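Local coordinates for protein 6-carboxyhexanoate--CoA ligase (Aquifex aeolicus, PDB 5TV6) that is a BioW-type CoA ligase, an alpha/beta enzyme whose single chain is seen here with pimelic acid bound, at residues Met8-Asn13 against Asn38-Phe43; Lys64-Ser69 against Gly198-Thr203; Thr85-Lys90 against Gly194-Tyr199; Ile137-Lys142 against Leu164-Lys169. All coordinates share one frame; numbering follows the deposited sequence.

Contact 1 of 4, residues Met8-Asn13 against Asn38-Phe43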
# COMPACT_ATOMS: atom_id res chain seq x y z
N MSE A 8 -6.71 -1.26 -14.03
CA MSE A 8 -5.98 -0.65 -15.11
C MSE A 8 -4.48 -0.73 -14.84
O MSE A 8 -4.04 -0.49 -13.71
CB MSE A 8 -6.42 0.81 -15.28
CG MSE A 8 -5.71 1.60 -16.38
SE MSE A 8 -3.87 2.22 -15.93
CE MSE A 8 -4.37 3.73 -14.76
N ARG A 9 -3.70 -1.04 -15.87
CA ARG A 9 -2.25 -0.92 -15.83
C ARG A 9 -1.77 -0.33 -17.16
O ARG A 9 -2.37 -0.58 -18.21
CB ARG A 9 -1.57 -2.26 -15.54
CG ARG A 9 -1.58 -3.19 -16.71
CD ARG A 9 -0.65 -4.37 -16.52
NE ARG A 9 -0.77 -5.28 -17.66
CZ ARG A 9 -1.75 -6.18 -17.76
NH1 ARG A 9 -2.65 -6.26 -16.78
NH2 ARG A 9 -1.83 -6.98 -18.81
N ALA A 10 -0.72 0.49 -17.10
CA ALA A 10 -0.21 1.16 -18.28
C ALA A 10 1.32 1.14 -18.28
O ALA A 10 1.95 1.05 -17.23
CB ALA A 10 -0.71 2.60 -18.36
N GLN A 11 1.89 1.22 -19.47
CA GLN A 11 3.34 1.18 -19.64
C GLN A 11 3.78 2.24 -20.63
O GLN A 11 3.00 2.68 -21.48
CB GLN A 11 3.83 -0.15 -20.18
CG GLN A 11 3.49 -1.38 -19.40
CD GLN A 11 3.92 -2.60 -20.19
OE1 GLN A 11 4.10 -2.52 -21.41
NE2 GLN A 11 4.13 -3.71 -19.49
N LYS A 12 5.05 2.61 -20.54
CA LYS A 12 5.73 3.33 -21.61
C LYS A 12 7.10 2.70 -21.78
O LYS A 12 7.83 2.50 -20.80
CB LYS A 12 5.83 4.83 -21.31
CG LYS A 12 6.53 5.61 -22.40
CD LYS A 12 5.62 6.64 -23.03
CE LYS A 12 6.24 7.22 -24.29
NZ LYS A 12 6.40 6.18 -25.37
N ASN A 13 7.43 2.35 -23.03
CA ASN A 13 8.68 1.68 -23.37
C ASN A 13 8.93 0.48 -22.46
O ASN A 13 9.99 0.33 -21.85
CB ASN A 13 9.85 2.66 -23.32
CG ASN A 13 9.72 3.73 -24.37
OD1 ASN A 13 9.25 3.46 -25.47
ND2 ASN A 13 10.09 4.95 -24.02
N ASN A 38 -7.78 8.18 -18.29
CA ASN A 38 -7.09 9.47 -18.29
C ASN A 38 -6.02 9.59 -17.22
O ASN A 38 -5.31 10.60 -17.20
CB ASN A 38 -8.10 10.60 -18.12
CG ASN A 38 -8.96 10.78 -19.33
OD1 ASN A 38 -8.53 11.39 -20.31
ND2 ASN A 38 -10.18 10.22 -19.31
N ARG A 39 -5.87 8.61 -16.34
CA ARG A 39 -4.91 8.73 -15.25
C ARG A 39 -3.46 8.94 -15.71
O ARG A 39 -2.83 9.90 -15.26
CB ARG A 39 -5.04 7.53 -14.32
CG ARG A 39 -4.12 7.58 -13.15
CD ARG A 39 -4.31 6.36 -12.29
NE ARG A 39 -3.38 6.32 -11.17
CZ ARG A 39 -3.66 6.84 -9.98
NH1 ARG A 39 -4.83 7.44 -9.78
NH2 ARG A 39 -2.78 6.78 -9.00
N PRO A 40 -2.88 8.09 -16.57
CA PRO A 40 -1.46 8.28 -16.89
C PRO A 40 -1.25 9.51 -17.76
O PRO A 40 -2.08 9.85 -18.61
CB PRO A 40 -1.08 7.00 -17.66
CG PRO A 40 -2.30 6.12 -17.63
CD PRO A 40 -3.47 7.02 -17.38
N LYS A 41 -0.12 10.18 -17.52
CA LYS A 41 0.25 11.32 -18.35
C LYS A 41 0.45 10.89 -19.80
O LYS A 41 -0.02 11.56 -20.73
CB LYS A 41 1.52 11.97 -17.81
CG LYS A 41 1.53 12.17 -16.29
CD LYS A 41 0.44 13.16 -15.82
CE LYS A 41 -0.58 12.49 -14.88
NZ LYS A 41 -1.27 13.44 -13.94
N GLU A 42 1.14 9.77 -20.00
CA GLU A 42 1.53 9.27 -21.31
C GLU A 42 1.70 7.77 -21.19
O GLU A 42 2.13 7.27 -20.15
CB GLU A 42 2.84 9.90 -21.79
CG GLU A 42 3.84 10.09 -20.65
CD GLU A 42 5.24 10.46 -21.11
OE1 GLU A 42 6.00 9.55 -21.53
OE2 GLU A 42 5.59 11.66 -21.04
N PHE A 43 1.39 7.05 -22.26
CA PHE A 43 1.59 5.61 -22.22
C PHE A 43 1.65 5.07 -23.65
O PHE A 43 1.13 5.68 -24.58
CB PHE A 43 0.49 4.91 -21.42
CG PHE A 43 -0.90 5.16 -21.94
CD1 PHE A 43 -1.62 6.28 -21.52
CD2 PHE A 43 -1.47 4.31 -22.87
CE1 PHE A 43 -2.91 6.52 -22.02
CE2 PHE A 43 -2.75 4.56 -23.36
CZ PHE A 43 -3.46 5.66 -22.94
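The ring of Phe43 receives the methyl of Ala10 obliquely, and the pyrrolidine ring of Pro40 approaches the same methyl from another direction. Ala10 CB lies 3.9 Å from Pro40 CG and 4.0 Å from Phe43 CB, so the methyl touches the Pro40 ring and the root of the Phe43 side chain. With chi1 at 58°, Phe43 carries its ring away from strand 3-12, and its backbone does much of the touching: Phe43 CA comes to 3.3 Å from Gln11 O. The loop leads from helix 26-38 to strand 45-52 in a split beta-alpha-beta unit, in which strands 15-25 and 45-52 run parallel to each other with strand 3-12 between them, antiparallel to both. Nearer the start of the segment, the chain of Met8, present as selenomethionine, bends at chi2 and chi3 and lays its terminal CE against the extended chain of Arg39, 3.6 Å from CD. Lys12, at the other end, crosses Glu42 at about a right angle. Here the methylene CD meets the carboxylate, 3.3 Å from Glu42 OE1, whereas Lys12 NZ is turned to a salt bridge with Asp44, the residue just after the segment.

Contact 2 of 4, residues Lys64-Ser69 against Gly198-Thr203; sequences KISTYS and GYVRIT. With PML (pimelic acid), chain C.
Arg201 and Thr67 lie side by side and point the same way from two paired strands, and the hydrogen bond between them probably helps to fix the direction of the guanidinium. Thr67 OG1 meets the group at its edge, only 10° out of its plane, and accepts from Arg201 NH1 at 2.8 Å. The arginine chain turns at chi3 (61°), which presents NE and NH2 to one carboxylate of pimelic acid: NE reaches O71 of the ligand at 3.1 Å, and NH2 reaches O72 at 3.1 Å. The two nearly straight bonds form a fork that restricts rotation of the carboxylate. Tyr199, two residues earlier on the same sheet face, directs its ring edge at the ligand, and its OH donates to O71 at 2.6 Å, giving that oxygen two protein donors here. Farther back along the same ring edge lies Ile65 CG2, 4.2 Å from Tyr199 CD2. On the reverse face Tyr68 crosses Val200 obliquely, with Tyr68 CD1 4.0 Å from Val200 CG1, and both side chains meet Phe79 of helix 73-85. The backbones beneath are in regular parallel register, with bonds alternating from Tyr199 N to Lys64 O through to Thr203 N to Tyr68 O. Tyr187, Thr160, Arg159 and Ser182 add further hydrogen bonds to the ligand. Thus a parallel pair at the end of a mixed sheet, with strand 65-69 outermost, forms one wall of a carboxylate-binding pocket, in which a threonine of the edge strand probably helps to position the arginine of its neighbour.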
# COMPACT_ATOMS: atom_id res chain seq x y z
N LYS A 64 -6.73 5.80 13.23
CA LYS A 64 -6.46 7.20 13.52
C LYS A 64 -5.17 7.61 12.81
O LYS A 64 -4.17 6.87 12.83
CB LYS A 64 -6.39 7.45 15.03
CG LYS A 64 -7.76 7.78 15.64
CD LYS A 64 -8.57 6.51 15.99
CE LYS A 64 -10.09 6.68 15.83
NZ LYS A 64 -10.84 5.56 16.48
N ILE A 65 -5.22 8.77 12.17
CA ILE A 65 -4.14 9.30 11.36
C ILE A 65 -3.34 10.28 12.19
O ILE A 65 -3.91 11.17 12.83
CB ILE A 65 -4.72 9.98 10.11
CG1 ILE A 65 -5.57 8.99 9.30
CG2 ILE A 65 -3.63 10.61 9.26
CD1 ILE A 65 -6.22 9.61 8.07
N SER A 66 -2.01 10.16 12.17
CA SER A 66 -1.13 11.21 12.68
C SER A 66 -0.00 11.44 11.69
O SER A 66 0.24 10.64 10.79
CB SER A 66 -0.57 10.87 14.06
OG SER A 66 -0.05 9.55 14.08
N THR A 67 0.70 12.56 11.87
CA THR A 67 1.78 12.95 10.96
C THR A 67 2.96 13.47 11.77
O THR A 67 2.78 14.27 12.70
CB THR A 67 1.31 14.03 9.96
OG1 THR A 67 0.21 13.52 9.19
CG2 THR A 67 2.42 14.42 9.02
N TYR A 68 4.16 13.02 11.41
CA TYR A 68 5.39 13.44 12.08
C TYR A 68 6.41 13.86 11.03
O TYR A 68 6.47 13.26 9.95
CB TYR A 68 5.95 12.30 12.94
CG TYR A 68 5.08 11.99 14.14
CD1 TYR A 68 3.91 11.26 13.99
CD2 TYR A 68 5.41 12.44 15.41
CE1 TYR A 68 3.10 10.99 15.06
CE2 TYR A 68 4.60 12.17 16.50
CZ TYR A 68 3.44 11.44 16.31
OH TYR A 68 2.61 11.16 17.37
N SER A 69 7.20 14.91 11.33
CA SER A 69 8.24 15.43 10.44
C SER A 69 9.57 15.55 11.18
O SER A 69 9.61 16.04 12.32
CB SER A 69 7.90 16.81 9.89
OG SER A 69 6.62 16.78 9.31
N GLY A 198 -2.28 3.01 14.54
CA GLY A 198 -2.99 3.70 13.49
C GLY A 198 -2.13 3.89 12.25
O GLY A 198 -1.17 3.15 11.98
N TYR A 199 -2.48 4.92 11.48
CA TYR A 199 -1.77 5.28 10.26
C TYR A 199 -0.83 6.44 10.60
O TYR A 199 -1.26 7.59 10.72
CB TYR A 199 -2.78 5.64 9.16
CG TYR A 199 -2.16 5.95 7.81
CD1 TYR A 199 -1.65 4.94 7.01
CD2 TYR A 199 -2.10 7.25 7.34
CE1 TYR A 199 -1.08 5.22 5.77
CE2 TYR A 199 -1.55 7.55 6.12
CZ TYR A 199 -1.04 6.53 5.34
OH TYR A 199 -0.48 6.84 4.14
N VAL A 200 0.46 6.14 10.75
CA VAL A 200 1.46 7.10 11.23
C VAL A 200 2.26 7.58 10.03
O VAL A 200 3.20 6.91 9.59
CB VAL A 200 2.37 6.49 12.30
CG1 VAL A 200 3.35 7.53 12.81
CG2 VAL A 200 1.56 5.92 13.44
N ARG A 201 1.91 8.76 9.49
CA ARG A 201 2.66 9.32 8.37
C ARG A 201 3.96 9.92 8.90
O ARG A 201 3.96 10.61 9.92
CB ARG A 201 1.83 10.38 7.63
CG ARG A 201 0.41 9.93 7.32
CD ARG A 201 -0.52 11.05 6.75
NE ARG A 201 -0.03 11.62 5.49
CZ ARG A 201 0.43 12.86 5.34
NH1 ARG A 201 0.46 13.72 6.38
NH2 ARG A 201 0.86 13.27 4.15
N ILE A 202 5.06 9.63 8.21
CA ILE A 202 6.40 10.05 8.59
C ILE A 202 7.07 10.68 7.37
O ILE A 202 7.02 10.11 6.28
CB ILE A 202 7.24 8.86 9.09
CG1 ILE A 202 6.50 8.14 10.21
CG2 ILE A 202 8.65 9.30 9.49
CD1 ILE A 202 7.14 6.85 10.59
N THR A 203 7.67 11.86 7.55
CA THR A 203 8.35 12.53 6.43
C THR A 203 9.80 12.69 6.82
O THR A 203 10.09 12.76 8.02
CB THR A 203 7.69 13.86 6.04
OG1 THR A 203 6.29 13.65 5.87
CG2 THR A 203 8.23 14.36 4.70
C1 PML C . 3.25 5.20 -2.34
O11 PML C . 3.74 4.05 -2.53
O12 PML C . 3.27 6.08 -3.26
C2 PML C . 2.65 5.52 -0.98
C3 PML C . 3.24 6.83 -0.46
C4 PML C . 3.06 6.99 1.04
C5 PML C . 1.76 7.71 1.36
C6 PML C . 2.02 8.63 2.55
C7 PML C . 0.91 9.66 2.71
O71 PML C . -0.12 9.34 3.36
O72 PML C . 1.03 10.82 2.22

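Contact 3 of 4, residues Thr85-Lys90 against Gly194-Tyr199; sequences TQEGIK and GKEIGY. With PML (pimelic acid), chain C.
A single carboxylate oxygen, Glu87 OE2, accepts hydrogen bonds from two successive backbone amides, those of Glu196 and Ile197. The bond from Ile197 N to Glu87 OE2 is 2.7 Å long and the straighter of the two (159° at the hydrogen), meeting the oxygen nearly in line with its C-O bond. Glu196 N, 2.8 Å from Glu87 OE2, approaches through the syn lone pair and is more bent, at 134°. Both amides belong to the three-residue turn 195-197, whose backbone is helical in its angles and which joins strands 190-194 and 198-203; reciprocal bonds between Gly194 and Gly198 close this hairpin. Glu87 sits on the type I turn Thr85-Gly88, after helix 73-85, and a bend at chi2 (-70°) swings its acid onto the hairpin tip. The methylene part is used as well: Glu87 CG packs 3.6 Å from both Ile197 CG2 and Ile197 CD1, while Gln86 CB touches the same CG2 at 4.1 Å. Gly194 admits the carboxylate close to its backbone, with its CA 3.7 Å from Glu87 CD. The Glu196 carboxylate, on the same turn, leads away, its OE1 5.9 Å from Glu87 OE2. Chemically, two N-H dipoles converging on one oxygen at the protein surface would probably favour the ionised form of Glu87.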
# COMPACT_ATOMS: atom_id res chain seq x y z
N THR A 85 7.81 -1.01 17.00
CA THR A 85 8.03 -1.55 18.33
C THR A 85 6.77 -1.51 19.18
O THR A 85 6.49 -2.45 19.93
CB THR A 85 9.18 -0.79 18.98
OG1 THR A 85 10.42 -1.22 18.41
CG2 THR A 85 9.18 -0.94 20.50
N GLN A 86 5.97 -0.45 19.05
CA GLN A 86 4.75 -0.38 19.85
C GLN A 86 3.65 -1.29 19.32
O GLN A 86 2.59 -1.37 19.96
CB GLN A 86 4.26 1.06 19.90
CG GLN A 86 5.38 2.08 20.07
CD GLN A 86 4.87 3.51 20.20
OE1 GLN A 86 3.67 3.78 20.05
NE2 GLN A 86 5.78 4.44 20.51
N GLU A 87 3.85 -1.95 18.18
CA GLU A 87 2.93 -2.95 17.67
C GLU A 87 3.37 -4.37 18.01
O GLU A 87 2.93 -5.33 17.36
CB GLU A 87 2.76 -2.80 16.15
CG GLU A 87 1.86 -1.65 15.73
CD GLU A 87 0.41 -1.90 16.08
OE1 GLU A 87 0.03 -3.09 16.10
OE2 GLU A 87 -0.35 -0.94 16.32
N GLY A 88 4.23 -4.52 19.01
CA GLY A 88 4.77 -5.81 19.35
C GLY A 88 5.93 -6.28 18.51
O GLY A 88 6.64 -7.19 18.92
N ILE A 89 6.14 -5.71 17.32
CA ILE A 89 7.36 -6.05 16.58
C ILE A 89 8.52 -5.71 17.49
O ILE A 89 8.49 -4.70 18.21
CB ILE A 89 7.45 -5.30 15.24
CG1 ILE A 89 6.46 -5.85 14.21
CG2 ILE A 89 8.88 -5.35 14.67
CD1 ILE A 89 5.01 -5.47 14.44
N LYS A 90 9.54 -6.57 17.52
CA LYS A 90 10.71 -6.23 18.31
C LYS A 90 11.75 -5.58 17.42
O LYS A 90 11.93 -5.96 16.26
CB LYS A 90 11.31 -7.43 19.05
CG LYS A 90 12.11 -7.02 20.32
CD LYS A 90 13.58 -6.66 20.03
CE LYS A 90 14.37 -6.24 21.28
NZ LYS A 90 15.83 -6.11 20.98
N GLY A 194 -0.57 0.19 11.91
CA GLY A 194 -0.96 -0.92 12.75
C GLY A 194 -2.29 -0.65 13.42
O GLY A 194 -2.74 0.50 13.50
N LYS A 195 -2.91 -1.73 13.91
CA LYS A 195 -4.26 -1.62 14.46
C LYS A 195 -4.29 -0.77 15.72
O LYS A 195 -5.33 -0.17 16.02
CB LYS A 195 -4.83 -3.02 14.73
CG LYS A 195 -5.09 -3.83 13.45
CD LYS A 195 -5.66 -5.23 13.72
CE LYS A 195 -7.16 -5.19 14.02
NZ LYS A 195 -7.99 -5.11 12.79
N GLU A 196 -3.17 -0.68 16.46
CA GLU A 196 -3.06 0.15 17.67
C GLU A 196 -2.42 1.51 17.41
O GLU A 196 -2.93 2.53 17.89
CB GLU A 196 -2.24 -0.57 18.75
CG GLU A 196 -2.71 -1.96 19.15
CD GLU A 196 -3.84 -1.98 20.16
OE1 GLU A 196 -4.08 -0.95 20.84
OE2 GLU A 196 -4.49 -3.05 20.27
N ILE A 197 -1.30 1.55 16.68
CA ILE A 197 -0.65 2.83 16.39
C ILE A 197 -1.40 3.64 15.33
O ILE A 197 -1.20 4.86 15.24
CB ILE A 197 0.81 2.61 15.93
CG1 ILE A 197 0.85 1.95 14.57
CG2 ILE A 197 1.57 1.75 16.92
CD1 ILE A 197 2.24 1.59 14.17
N GLY A 198 -2.28 3.01 14.54
CA GLY A 198 -2.99 3.70 13.49
C GLY A 198 -2.13 3.89 12.25
O GLY A 198 -1.17 3.15 11.98
N TYR A 199 -2.48 4.92 11.48
CA TYR A 199 -1.77 5.28 10.26
C TYR A 199 -0.83 6.44 10.60
O TYR A 199 -1.26 7.59 10.72
CB TYR A 199 -2.78 5.64 9.16
CG TYR A 199 -2.16 5.95 7.81
CD1 TYR A 199 -1.65 4.94 7.01
CD2 TYR A 199 -2.10 7.25 7.34
CE1 TYR A 199 -1.08 5.22 5.77
CE2 TYR A 199 -1.55 7.55 6.12
CZ TYR A 199 -1.04 6.53 5.34
OH TYR A 199 -0.48 6.84 4.14
C1 PML C . 3.25 5.20 -2.34
O11 PML C . 3.74 4.05 -2.53
O12 PML C . 3.27 6.08 -3.26
C2 PML C . 2.65 5.52 -0.98
C3 PML C . 3.24 6.83 -0.46
C4 PML C . 3.06 6.99 1.04
C5 PML C . 1.76 7.71 1.36
C6 PML C . 2.02 8.63 2.55
C7 PML C . 0.91 9.66 2.71
O71 PML C . -0.12 9.34 3.36
O72 PML C . 1.03 10.82 2.22

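Contact 4 of 4, residues Ile137-Lys142 against Leu164-Lys169; sequences IHFDWK and LALTFK
Strand 139-141, bearing Phe139 and Trp141, crosses helix 164-169 at 129°, the two axes approaching to 8.1 Å. Trp141 lays one face of its indole over the methyl of Ala165, a CH-pi contact in which CB stands 3.6 Å from the centroid of the five-membered ring and 28° off its normal. Leu164 comes instead to the indole edge, its CB 3.7 Å from Trp141 CZ2, while the indole N-H is engaged by Val161 O one helical turn earlier. The strand is outermost in a three-stranded parallel sheet, next to strand 236-239, and helix 158-172 packs on it through this row of residues. Phe139, with its ring carbon CG between the backbone N and carbonyl carbon (chi1 66°), thrusts its ring at the helix, where Phe139 CZ lies 3.6 Å from Leu166 CB. The aliphatic part of Lys169 runs past the base of that ring, CG being 3.7 Å from Phe139 CB. Beyond it, Lys169 NZ donates to Ile137 O at 2.7 Å, nearly head-on to the carbonyl. With those of Cys230, Leu231 and Lys234, the last the strongest partner outside the segments, four carbonyls surround this buried ammonium and share its three N-H groups.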
# COMPACT_ATOMS: atom_id res chain seq x y z
N ILE A 137 -4.87 -6.43 -3.62
CA ILE A 137 -5.78 -5.97 -4.66
C ILE A 137 -7.22 -6.16 -4.17
O ILE A 137 -7.47 -6.66 -3.07
CB ILE A 137 -5.57 -6.71 -5.99
CG1 ILE A 137 -5.79 -8.21 -5.81
CG2 ILE A 137 -4.18 -6.47 -6.55
CD1 ILE A 137 -6.10 -8.93 -7.10
N HIS A 138 -8.16 -5.76 -5.02
CA HIS A 138 -9.60 -5.99 -4.81
C HIS A 138 -10.09 -5.29 -3.55
O HIS A 138 -10.77 -5.88 -2.71
CB HIS A 138 -9.93 -7.48 -4.77
CG HIS A 138 -9.76 -8.17 -6.08
ND1 HIS A 138 -10.09 -7.57 -7.28
CD2 HIS A 138 -9.29 -9.40 -6.40
CE1 HIS A 138 -9.83 -8.40 -8.27
NE2 HIS A 138 -9.34 -9.51 -7.76
N PHE A 139 -9.78 -4.00 -3.46
CA PHE A 139 -10.24 -3.15 -2.38
C PHE A 139 -10.51 -1.78 -2.97
O PHE A 139 -9.97 -1.43 -4.02
CB PHE A 139 -9.21 -3.03 -1.25
CG PHE A 139 -7.95 -2.33 -1.67
CD1 PHE A 139 -6.88 -3.05 -2.19
CD2 PHE A 139 -7.84 -0.95 -1.54
CE1 PHE A 139 -5.71 -2.41 -2.58
CE2 PHE A 139 -6.68 -0.30 -1.93
CZ PHE A 139 -5.61 -1.03 -2.45
N ASP A 140 -11.32 -0.99 -2.26
CA ASP A 140 -11.63 0.36 -2.72
C ASP A 140 -12.43 1.07 -1.64
O ASP A 140 -13.02 0.43 -0.76
CB ASP A 140 -12.42 0.36 -4.04
CG ASP A 140 -12.41 1.71 -4.74
OD1 ASP A 140 -11.73 2.65 -4.25
OD2 ASP A 140 -13.06 1.82 -5.82
N TRP A 141 -12.43 2.39 -1.70
CA TRP A 141 -13.34 3.17 -0.87
C TRP A 141 -14.76 2.98 -1.38
O TRP A 141 -15.02 3.09 -2.59
CB TRP A 141 -12.96 4.65 -0.89
CG TRP A 141 -11.64 4.96 -0.21
CD1 TRP A 141 -10.46 5.26 -0.81
CD2 TRP A 141 -11.40 4.99 1.21
NE1 TRP A 141 -9.49 5.48 0.14
CE2 TRP A 141 -10.04 5.32 1.38
CE3 TRP A 141 -12.20 4.78 2.34
CZ2 TRP A 141 -9.46 5.43 2.64
CZ3 TRP A 141 -11.63 4.90 3.58
CH2 TRP A 141 -10.27 5.22 3.73
N LYS A 142 -15.69 2.70 -0.47
CA LYS A 142 -17.09 2.55 -0.85
C LYS A 142 -17.62 3.81 -1.52
O LYS A 142 -18.42 3.74 -2.47
CB LYS A 142 -17.93 2.16 0.37
CG LYS A 142 -19.39 1.79 0.13
CD LYS A 142 -20.29 3.03 0.12
CE LYS A 142 -21.76 2.69 0.38
NZ LYS A 142 -22.03 2.47 1.83
N LEU A 164 -4.13 4.85 2.38
CA LEU A 164 -5.02 4.55 3.50
C LEU A 164 -5.86 3.32 3.21
O LEU A 164 -5.89 2.38 4.00
CB LEU A 164 -5.93 5.74 3.79
CG LEU A 164 -5.53 6.71 4.87
CD1 LEU A 164 -6.61 7.78 4.99
CD2 LEU A 164 -5.30 5.95 6.19
N ALA A 165 -6.58 3.34 2.09
CA ALA A 165 -7.46 2.23 1.77
C ALA A 165 -6.68 0.93 1.63
O ALA A 165 -7.21 -0.15 1.93
CB ALA A 165 -8.24 2.55 0.49
N LEU A 166 -5.42 1.01 1.21
CA LEU A 166 -4.63 -0.19 1.02
C LEU A 166 -4.23 -0.81 2.36
O LEU A 166 -4.46 -2.00 2.59
CB LEU A 166 -3.41 0.13 0.15
CG LEU A 166 -2.33 -0.93 -0.04
CD1 LEU A 166 -2.93 -2.28 -0.28
CD2 LEU A 166 -1.46 -0.55 -1.19
N THR A 167 -3.66 -0.01 3.28
CA THR A 167 -3.29 -0.57 4.58
C THR A 167 -4.51 -1.10 5.31
O THR A 167 -4.45 -2.19 5.90
CB THR A 167 -2.59 0.46 5.48
OG1 THR A 167 -2.90 1.80 5.08
CG2 THR A 167 -1.15 0.25 5.47
N PHE A 168 -5.61 -0.35 5.32
CA PHE A 168 -6.76 -0.80 6.09
C PHE A 168 -7.26 -2.15 5.59
O PHE A 168 -7.87 -2.90 6.36
CB PHE A 168 -7.89 0.21 6.05
CG PHE A 168 -9.02 -0.15 6.98
CD1 PHE A 168 -8.90 0.08 8.35
CD2 PHE A 168 -10.17 -0.74 6.50
CE1 PHE A 168 -9.93 -0.26 9.22
CE2 PHE A 168 -11.20 -1.09 7.37
CZ PHE A 168 -11.07 -0.84 8.73
N LYS A 169 -7.01 -2.48 4.31
CA LYS A 169 -7.25 -3.84 3.85
C LYS A 169 -6.16 -4.77 4.34
O LYS A 169 -6.44 -5.86 4.86
CB LYS A 169 -7.35 -3.89 2.32
CG LYS A 169 -8.31 -4.95 1.79
CD LYS A 169 -7.62 -5.99 0.91
CE LYS A 169 -8.66 -6.81 0.14
NZ LYS A 169 -8.10 -7.87 -0.74

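Contacts 2 and 3 meet on one strand, sharing Gly198 and Tyr199 with their centres 12 Å apart: the hairpin tip held in contact 3 leads directly into the strand that reaches pimelic acid in contact 2. Contact 4, nested in sequence within the loop closed by contact 2, touches it through Leu164, whose CD2 is 3.5 Å from Tyr199 CG and whose CD1 is 3.6 Å from Ile65 CD1. Its helix thereby backs the ligand-binding tyrosine, and the Leu164 side chain is itself about 6 Å from the ligand. Contact 1 stands apart, its centre about 30 Å from that of contact 2, yet the side chain of Arg39 comes within about 8 Å of pimelic acid.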